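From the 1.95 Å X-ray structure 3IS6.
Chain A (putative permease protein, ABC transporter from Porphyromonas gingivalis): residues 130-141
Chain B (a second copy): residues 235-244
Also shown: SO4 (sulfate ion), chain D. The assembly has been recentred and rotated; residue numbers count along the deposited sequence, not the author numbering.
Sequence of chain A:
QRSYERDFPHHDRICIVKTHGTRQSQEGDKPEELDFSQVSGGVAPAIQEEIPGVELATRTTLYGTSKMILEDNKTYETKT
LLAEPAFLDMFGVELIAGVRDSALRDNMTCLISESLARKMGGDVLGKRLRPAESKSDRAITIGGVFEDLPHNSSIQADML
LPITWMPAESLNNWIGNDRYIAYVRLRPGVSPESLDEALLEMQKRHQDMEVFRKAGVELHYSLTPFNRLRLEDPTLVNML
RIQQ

Chain A (130-141) RPAESKSDRAIT
Chain B, residues 235-244: TLVNMLRIQQ

How are the two backbones laid out? Chain A leaves a strand at Pro A131, makes a type I turn from Pro A131 to Ser A134 (Ser A134 N to Pro A131 O, 3.2 Å), loops through Arg A138 and enters a second strand at Ile A140. Chain B is a helix from Leu B236, its first turn capped by Thr B235, whose OG1 accepts from Asn B238 N at 3.2 Å. The register sets Pro A131 against Val B237 (CA to CA 6.5 Å) and Arg A138 against Arg B241 (CA to CA 7.9 Å).

What is buried between them? The contact buries 414 Å², both sides summed, and its apolar part centres on Pro A131 and Leu B240. The compact ring of Pro A131, C-gamma exo, fits against three helix side chains: Pro A131 CG lies 4.0 Å from Leu B236 CD2, Pro A131 CB 3.6 Å from Val B237 CG1 (chi1 m), and Pro A131 CD 3.6 Å from Leu B240 CD2. Leu B240 (chi1 t, chi2 p) points toward chain A, and its other methyl, CD1, meets Ile A140 CG1 at 3.9 Å; Ile A140 is m, t. These side chains carry no polar atoms, so packing them together leaves none of their own unsatisfied.

Which acceptors does Arg A138 satisfy? Its side chain runs t, t, m from a CB pointing toward chain B, with Arg A138 CD 3.9 Å from Leu B240 CD1, so the aliphatic part extends the apolar patch. Arg A138 NH1 then donates to Leu B240 O at 3.0 Å and Gln B243 O at 2.7 Å, both near the guanidinium plane. Arg B241 O lies over one face of the Arg A138 guanidinium, 3.5 Å from Arg A138 NH1 but at a poor angle for hydrogen bonding. Gln B243 NE2 turns back to Met B239 O at 3.0 Å.

What links the loop to Arg B241? A sulfate ion, probably from the crystallisation liquor, bridges the chains. It accepts from Ser A134 OG to O3 (2.6 Å), Lys A135 N to O1 (2.7 Å), Arg B241 NE to O4 (a very short 2.5 Å) and Arg B241 NH2 to O2 (2.6 Å); Arg B241 NH1 bonds weakly to Asn B238 OD1 at 3.3 Å. Serines brace the loop: Ser A134 OG (chi1 t) accepts from Ser A136 N at 3.3 Å, and Ser A136 OG (chi1 t) from Arg A138 N at 3.1 Å. Arg A130, p, t, p, closes it by donating from NE to Arg A138 O at 3.1 Å and from NH2 to Asp A137 O at 3.0 Å.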

# COMPACT_ATOMS: atom_id res chain seq x y z
N ARG A 130 -9.42 -14.79 2.09
CA ARG A 130 -8.34 -14.07 2.73
C ARG A 130 -6.96 -14.63 2.38
O ARG A 130 -6.84 -15.73 1.97
CB ARG A 130 -8.56 -13.95 4.21
CG ARG A 130 -8.33 -15.17 4.95
CD ARG A 130 -8.43 -14.90 6.42
NE ARG A 130 -9.74 -14.46 6.83
CZ ARG A 130 -10.66 -15.27 7.28
NH1 ARG A 130 -10.39 -16.54 7.36
NH2 ARG A 130 -11.84 -14.83 7.65
N PRO A 131 -5.94 -13.84 2.56
CA PRO A 131 -4.61 -14.28 2.19
C PRO A 131 -4.28 -15.47 3.02
O PRO A 131 -4.63 -15.55 4.14
CB PRO A 131 -3.74 -13.10 2.56
CG PRO A 131 -4.60 -12.01 2.60
CD PRO A 131 -5.89 -12.48 3.08
N ALA A 132 -3.56 -16.39 2.44
CA ALA A 132 -3.35 -17.65 3.08
C ALA A 132 -2.67 -17.51 4.43
O ALA A 132 -2.92 -18.27 5.29
CB ALA A 132 -2.59 -18.55 2.20
N GLU A 133 -1.80 -16.56 4.59
CA GLU A 133 -1.03 -16.51 5.82
C GLU A 133 -1.59 -15.58 6.89
O GLU A 133 -1.03 -15.47 7.94
CB GLU A 133 0.43 -16.19 5.52
N SER A 134 -2.70 -14.95 6.59
CA SER A 134 -3.37 -14.06 7.50
C SER A 134 -3.87 -14.73 8.78
O SER A 134 -4.39 -15.79 8.75
CB SER A 134 -4.53 -13.42 6.81
OG SER A 134 -5.18 -12.56 7.66
N LYS A 135 -3.68 -14.08 9.90
CA LYS A 135 -4.12 -14.59 11.18
C LYS A 135 -5.34 -13.85 11.66
O LYS A 135 -5.63 -13.87 12.81
CB LYS A 135 -3.03 -14.51 12.24
CG LYS A 135 -1.72 -15.10 11.89
CD LYS A 135 -1.84 -16.52 11.60
CE LYS A 135 -0.74 -17.30 12.19
NZ LYS A 135 -1.04 -18.74 12.24
N SER A 136 -6.03 -13.19 10.77
CA SER A 136 -7.15 -12.33 11.12
C SER A 136 -8.45 -12.85 10.55
O SER A 136 -8.43 -13.54 9.58
CB SER A 136 -6.88 -10.90 10.63
OG SER A 136 -7.99 -10.07 10.74
N ASP A 137 -9.58 -12.52 11.14
CA ASP A 137 -10.83 -12.91 10.53
C ASP A 137 -11.36 -11.92 9.52
O ASP A 137 -12.38 -12.13 8.96
CB ASP A 137 -11.88 -13.44 11.49
CG ASP A 137 -12.48 -12.40 12.35
OD1 ASP A 137 -12.38 -11.23 12.01
OD2 ASP A 137 -13.04 -12.77 13.40
N ARG A 138 -10.63 -10.85 9.29
CA ARG A 138 -10.98 -9.94 8.21
C ARG A 138 -10.88 -10.67 6.88
O ARG A 138 -9.98 -11.41 6.65
CB ARG A 138 -10.06 -8.73 8.21
CG ARG A 138 -10.16 -7.89 7.00
CD ARG A 138 -9.38 -6.62 7.13
NE ARG A 138 -10.09 -5.71 7.99
CZ ARG A 138 -10.12 -4.41 7.88
NH1 ARG A 138 -9.46 -3.79 6.94
NH2 ARG A 138 -10.82 -3.73 8.73
N ALA A 139 -11.83 -10.43 6.02
CA ALA A 139 -11.88 -11.10 4.75
C ALA A 139 -12.41 -10.25 3.62
O ALA A 139 -13.06 -9.28 3.84
CB ALA A 139 -12.69 -12.34 4.87
N ILE A 140 -12.12 -10.65 2.41
CA ILE A 140 -12.63 -10.02 1.24
C ILE A 140 -13.83 -10.80 0.75
O ILE A 140 -13.78 -11.99 0.68
CB ILE A 140 -11.58 -10.01 0.15
CG1 ILE A 140 -10.30 -9.37 0.65
CG2 ILE A 140 -12.06 -9.26 -1.00
CD1 ILE A 140 -9.09 -9.81 -0.11
N THR A 141 -14.89 -10.10 0.40
CA THR A 141 -16.10 -10.69 -0.09
C THR A 141 -16.15 -10.72 -1.59
O THR A 141 -15.85 -9.76 -2.21
CB THR A 141 -17.29 -9.86 0.34
OG1 THR A 141 -17.38 -9.87 1.75
CG2 THR A 141 -18.51 -10.40 -0.20
N THR B 235 2.57 -5.52 0.58
CA THR B 235 2.00 -6.81 0.41
C THR B 235 0.48 -6.76 0.50
O THR B 235 -0.10 -5.78 0.91
CB THR B 235 2.55 -7.82 1.36
OG1 THR B 235 2.05 -7.56 2.64
CG2 THR B 235 4.02 -7.73 1.41
N LEU B 236 -0.15 -7.81 0.04
CA LEU B 236 -1.57 -7.89 0.03
C LEU B 236 -2.14 -7.92 1.43
O LEU B 236 -3.12 -7.31 1.68
CB LEU B 236 -2.01 -9.06 -0.80
CG LEU B 236 -3.38 -8.89 -1.39
CD1 LEU B 236 -3.57 -9.79 -2.56
CD2 LEU B 236 -4.25 -9.28 -0.30
N VAL B 237 -1.49 -8.65 2.33
CA VAL B 237 -1.89 -8.63 3.73
C VAL B 237 -1.71 -7.25 4.31
O VAL B 237 -2.52 -6.83 5.05
CB VAL B 237 -1.13 -9.61 4.62
CG1 VAL B 237 -1.81 -10.92 4.68
CG2 VAL B 237 0.30 -9.72 4.22
N ASN B 238 -0.66 -6.54 3.98
CA ASN B 238 -0.47 -5.22 4.52
C ASN B 238 -1.57 -4.30 4.12
O ASN B 238 -2.07 -3.58 4.92
CB ASN B 238 0.76 -4.59 3.92
CG ASN B 238 2.03 -5.01 4.58
OD1 ASN B 238 2.08 -6.00 5.28
ND2 ASN B 238 3.08 -4.26 4.33
N MSE B 239 -1.90 -4.29 2.84
CA MSE B 239 -2.98 -3.46 2.36
C MSE B 239 -4.32 -3.82 2.92
O MSE B 239 -5.10 -2.97 3.23
CB MSE B 239 -3.05 -3.50 0.86
CG MSE B 239 -1.81 -3.07 0.19
SE MSE B 239 -2.01 -2.81 -1.67
CE MSE B 239 -1.35 -4.42 -2.35
N LEU B 240 -4.59 -5.10 3.04
CA LEU B 240 -5.86 -5.56 3.52
C LEU B 240 -6.11 -5.09 4.94
O LEU B 240 -7.18 -4.73 5.26
CB LEU B 240 -5.96 -7.07 3.43
CG LEU B 240 -7.20 -7.74 4.01
CD1 LEU B 240 -8.46 -7.24 3.41
CD2 LEU B 240 -7.12 -9.21 3.83
N ARG B 241 -5.08 -5.06 5.76
CA ARG B 241 -5.21 -4.68 7.14
C ARG B 241 -5.71 -3.28 7.35
O ARG B 241 -6.34 -3.03 8.31
CB ARG B 241 -3.89 -4.74 7.85
CG ARG B 241 -3.22 -6.01 7.85
CD ARG B 241 -2.43 -6.18 9.10
NE ARG B 241 -1.65 -7.38 9.02
CZ ARG B 241 -0.51 -7.45 8.39
NH1 ARG B 241 -0.04 -6.38 7.81
NH2 ARG B 241 0.15 -8.56 8.35
N ILE B 242 -5.36 -2.35 6.47
CA ILE B 242 -5.69 -0.97 6.72
C ILE B 242 -6.85 -0.47 5.89
O ILE B 242 -7.20 0.67 5.96
CB ILE B 242 -4.48 -0.05 6.52
CG1 ILE B 242 -4.07 -0.02 5.08
CG2 ILE B 242 -3.32 -0.52 7.28
CD1 ILE B 242 -3.04 0.98 4.83
N GLN B 243 -7.45 -1.35 5.13
CA GLN B 243 -8.56 -0.98 4.29
C GLN B 243 -9.76 -0.67 5.12
O GLN B 243 -10.03 -1.30 6.09
CB GLN B 243 -8.91 -2.09 3.32
CG GLN B 243 -7.90 -2.30 2.30
CD GLN B 243 -7.56 -1.02 1.62
OE1 GLN B 243 -8.41 -0.36 1.08
NE2 GLN B 243 -6.31 -0.65 1.67
N GLN B 244 -10.50 0.32 4.70
CA GLN B 244 -11.77 0.61 5.29
C GLN B 244 -12.89 0.44 4.25
O GLN B 244 -12.66 0.49 3.05
CB GLN B 244 -11.76 2.00 5.87
CG GLN B 244 -10.44 2.41 6.38
CD GLN B 244 -10.16 1.83 7.70
OE1 GLN B 244 -10.89 2.04 8.61
NE2 GLN B 244 -9.07 1.11 7.83
S SO4 D . -2.57 -10.61 9.61
O1 SO4 D . -2.52 -11.69 10.55
O2 SO4 D . -1.39 -10.67 8.75
O3 SO4 D . -3.76 -10.66 8.75
O4 SO4 D . -2.55 -9.32 10.29